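Local coordinates for tube-forming protein in Mycobacterial Envelpe, TiME (PDB 7CU9) that probably forms a tubular channel across the mycobacterial outer envelope, through which proteins may be secreted, at residues H100-R105 with A138-Q143. Residues are numbered along the deposited sequence; the frame is centred on the assembly and turned at random.
Sequences HRVVDR and ADWVKQ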
ATOM      1  N   HIS B 100       4.082   6.767 -28.642  1.00 11.12           N
ATOM      2  CA  HIS B 100       3.573   8.104 -29.045  1.00 11.75           C
ATOM      3  C   HIS B 100       2.054   8.084 -29.232  1.00 11.93           C
ATOM      4  O   HIS B 100       1.436   9.149 -29.058  1.00 12.42           O
ATOM      5  CB  HIS B 100       4.372   8.654 -30.231  1.00 12.50           C
ATOM      6  CG  HIS B 100       5.621   9.301 -29.750  1.00 13.38           C
ATOM      7  ND1 HIS B 100       5.622  10.579 -29.219  1.00 14.19           N
ATOM      8  CD2 HIS B 100       6.881   8.838 -29.628  1.00 14.09           C
ATOM      9  CE1 HIS B 100       6.836  10.876 -28.812  1.00 14.53           C
ATOM     10  NE2 HIS B 100       7.631   9.828 -29.056  1.00 14.86           N
ATOM     11  N   ARG B 101       1.434   6.937 -29.504  1.00 11.63           N
ATOM     12  CA  ARG B 101      -0.052   6.871 -29.529  1.00 11.72           C
ATOM     13  C   ARG B 101      -0.592   7.084 -28.107  1.00 11.84           C
ATOM     14  O   ARG B 101      -1.699   7.621 -27.978  1.00 12.70           O
ATOM     15  CB  ARG B 101      -0.535   5.583 -30.200  1.00 12.08           C
ATOM     16  CG  ARG B 101      -0.297   5.590 -31.702  1.00 11.98           C
ATOM     17  CD  ARG B 101      -1.016   4.464 -32.413  1.00 12.02           C
ATOM     18  NE  ARG B 101      -0.454   3.150 -32.125  1.00 11.88           N
ATOM     19  CZ  ARG B 101       0.558   2.579 -32.778  1.00 11.88           C
ATOM     20  NH1 ARG B 101       1.173   3.209 -33.765  1.00 12.13           N
ATOM     21  NH2 ARG B 101       0.965   1.373 -32.426  1.00 11.66           N
ATOM     22  N   VAL B 102       0.159   6.710 -27.071  1.00 11.71           N
ATOM     23  CA  VAL B 102      -0.219   7.050 -25.668  1.00 12.12           C
ATOM     24  C   VAL B 102      -0.007   8.551 -25.449  1.00 12.67           C
ATOM     25  O   VAL B 102      -0.981   9.244 -25.087  1.00 13.41           O
ATOM     26  CB  VAL B 102       0.560   6.236 -24.622  1.00 11.84           C
ATOM     27  CG1 VAL B 102       0.197   6.685 -23.209  1.00 12.10           C
ATOM     28  CG2 VAL B 102       0.327   4.738 -24.780  1.00 12.07           C
ATOM     29  N   VAL B 103       1.216   9.039 -25.639  1.00 13.08           N
ATOM     30  CA  VAL B 103       1.633  10.371 -25.101  1.00 13.72           C
ATOM     31  C   VAL B 103       1.165  11.508 -26.018  1.00 14.63           C
ATOM     32  O   VAL B 103       0.848  12.582 -25.472  1.00 16.13           O
ATOM     33  CB  VAL B 103       3.145  10.427 -24.815  1.00 14.20           C
ATOM     34  CG1 VAL B 103       3.551   9.374 -23.802  1.00 14.46           C
ATOM     35  CG2 VAL B 103       3.990  10.319 -26.068  1.00 14.71           C
ATOM     36  N   ASP B 104       1.099  11.314 -27.335  1.00 14.71           N
ATOM     37  CA  ASP B 104       0.685  12.399 -28.268  1.00 15.36           C
ATOM     38  C   ASP B 104      -0.816  12.663 -28.110  1.00 15.89           C
ATOM     39  O   ASP B 104      -1.220  13.838 -28.216  1.00 18.36           O
ATOM     40  CB  ASP B 104       1.011  12.076 -29.727  1.00 15.89           C
ATOM     41  CG  ASP B 104       2.490  11.919 -30.027  1.00 16.06           C
ATOM     42  OD1 ASP B 104       3.313  12.152 -29.122  1.00 16.30           O
ATOM     43  OD2 ASP B 104       2.808  11.558 -31.178  1.00 18.38           O
ATOM     44  N   ARG B 105      -1.620  11.628 -27.862  1.00 14.47           N
ATOM     45  CA  ARG B 105      -3.101  11.709 -27.972  1.00 14.13           C
ATOM     46  C   ARG B 105      -3.723  12.143 -26.639  1.00 13.55           C
ATOM     47  O   ARG B 105      -4.956  12.331 -26.608  1.00 14.10           O
ATOM     48  CB  ARG B 105      -3.663  10.375 -28.462  1.00 14.01           C
ATOM     49  CG  ARG B 105      -3.081   9.938 -29.797  1.00 14.52           C
ATOM     50  CD  ARG B 105      -3.790   8.718 -30.333  1.00 14.80           C
ATOM     51  NE  ARG B 105      -3.291   8.378 -31.652  1.00 15.54           N
ATOM     52  CZ  ARG B 105      -3.688   7.328 -32.360  1.00 15.82           C
ATOM     53  NH1 ARG B 105      -4.586   6.491 -31.870  1.00 16.48           N
ATOM     54  NH2 ARG B 105      -3.170   7.116 -33.559  1.00 16.32           N
ATOM     55  N   ALA B 138       6.318   7.649 -19.485  1.00 12.15           N
ATOM     56  CA  ALA B 138       5.160   8.540 -19.265  1.00 12.40           C
ATOM     57  C   ALA B 138       4.379   8.030 -18.054  1.00 12.63           C
ATOM     58  O   ALA B 138       3.959   6.858 -18.059  1.00 12.98           O
ATOM     59  CB  ALA B 138       4.302   8.616 -20.500  1.00 12.62           C
ATOM     60  N   ASP B 139       4.212   8.887 -17.053  1.00 12.15           N
ATOM     61  CA  ASP B 139       3.476   8.561 -15.809  1.00 12.28           C
ATOM     62  C   ASP B 139       2.276   9.491 -15.701  1.00 11.45           C
ATOM     63  O   ASP B 139       2.347  10.652 -16.158  1.00 11.48           O
ATOM     64  CB  ASP B 139       4.366   8.692 -14.576  1.00 13.46           C
ATOM     65  CG  ASP B 139       5.516   7.701 -14.540  1.00 14.97           C
ATOM     66  OD1 ASP B 139       5.588   6.841 -15.440  1.00 15.57           O
ATOM     67  OD2 ASP B 139       6.334   7.817 -13.618  1.00 18.71           O
ATOM     68  N   TRP B 140       1.198   8.998 -15.113  1.00 10.68           N
ATOM     69  CA  TRP B 140       0.024   9.842 -14.811  1.00 10.48           C
ATOM     70  C   TRP B 140      -0.787   9.179 -13.707  1.00 10.61           C
ATOM     71  O   TRP B 140      -0.544   7.995 -13.397  1.00 10.22           O
ATOM     72  CB  TRP B 140      -0.815  10.090 -16.063  1.00 10.61           C
ATOM     73  CG  TRP B 140      -1.477   8.864 -16.613  1.00 10.46           C
ATOM     74  CD1 TRP B 140      -2.689   8.349 -16.256  1.00 10.53           C
ATOM     75  CD2 TRP B 140      -0.969   8.011 -17.651  1.00 10.74           C
ATOM     76  NE1 TRP B 140      -2.968   7.231 -16.998  1.00 10.28           N
ATOM     77  CE2 TRP B 140      -1.927   6.996 -17.856  1.00 10.62           C
ATOM     78  CE3 TRP B 140       0.196   8.011 -18.423  1.00 11.14           C
ATOM     79  CZ2 TRP B 140      -1.759   6.001 -18.818  1.00 10.86           C
ATOM     80  CZ3 TRP B 140       0.364   7.020 -19.366  1.00 11.63           C
ATOM     81  CH2 TRP B 140      -0.600   6.029 -19.557  1.00 11.19           C
ATOM     82  N   VAL B 141      -1.704   9.949 -13.141  1.00 10.62           N
ATOM     83  CA  VAL B 141      -2.590   9.507 -12.037  1.00 11.06           C
ATOM     84  C   VAL B 141      -4.026   9.844 -12.421  1.00 11.22           C
ATOM     85  O   VAL B 141      -4.245  10.894 -13.039  1.00 11.27           O
ATOM     86  CB  VAL B 141      -2.180  10.174 -10.714  1.00 11.53           C
ATOM     87  CG1 VAL B 141      -3.072   9.720  -9.569  1.00 11.79           C
ATOM     88  CG2 VAL B 141      -0.717   9.922 -10.394  1.00 11.80           C
ATOM     89  N   LYS B 142      -4.966   8.972 -12.075  1.00 11.59           N
ATOM     90  CA  LYS B 142      -6.406   9.319 -12.104  1.00 12.56           C
ATOM     91  C   LYS B 142      -6.971   9.080 -10.706  1.00 12.65           C
ATOM     92  O   LYS B 142      -6.583   8.104 -10.048  1.00 12.15           O
ATOM     93  CB  LYS B 142      -7.145   8.589 -13.229  1.00 13.61           C
ATOM     94  CG  LYS B 142      -7.159   7.073 -13.157  1.00 14.54           C
ATOM     95  CD  LYS B 142      -8.108   6.439 -14.166  1.00 15.81           C
ATOM     96  CE  LYS B 142      -8.328   4.965 -13.897  1.00 17.14           C
ATOM     97  NZ  LYS B 142      -9.427   4.413 -14.719  1.00 18.97           N
ATOM     98  N   GLN B 143      -7.817   9.999 -10.259  1.00 12.98           N
ATOM     99  CA  GLN B 143      -8.457   9.943  -8.926  1.00 13.63           C
ATOM    100  C   GLN B 143      -9.966   9.862  -9.129  1.00 13.87           C
ATOM    101  O   GLN B 143     -10.502  10.665  -9.919  1.00 13.61           O
ATOM    102  CB  GLN B 143      -8.100  11.171  -8.099  1.00 14.06           C
ATOM    103  CG  GLN B 143      -8.760  11.159  -6.729  1.00 14.52           C
ATOM    104  CD  GLN B 143      -8.071  12.054  -5.732  1.00 14.97           C
ATOM    105  OE1 GLN B 143      -7.151  12.800  -6.059  1.00 15.57           O
ATOM    106  NE2 GLN B 143      -8.515  11.975  -4.489  1.00 16.28           N
TER
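Val102 and Val103 of helix 92-103 rest on one face of strand 137-144, and all that passes between the segments is apolar. Val102 meets the six-membered ring of Trp140: CG1 lies 3.8 Å from CH2 and nearly as close to CZ3, approaching the ring obliquely. That methyl is anti to its own nitrogen (chi1 176°), which directs it at the indole, and the two side chains cross at about a right angle. Two residues earlier on the strand, Ala138 CB meets Val103 CG1 at 3.5 Å, tighter than usual for two methyl carbons; Ala133 touches both residues.

The polar bonds run within residues 100-105 or to other parts of the fold. His100 ND1 donates to Asp104 OD1 at 2.8 Å, almost straight at 175° and in the imidazole plane; the nitrogen meets the carboxylate on its syn side, 29° out of the carboxylate plane. Trp140 NE1 bonds to Trp49 O, and the rings of Trp140 and Trp49 stack, which should limit the movement of the indole that Val102 meets. The chemistry thus implies a small, mostly buried apolar contact joining helix to antiparallel sheet in the PknH-like domain, held by van der Waals packing.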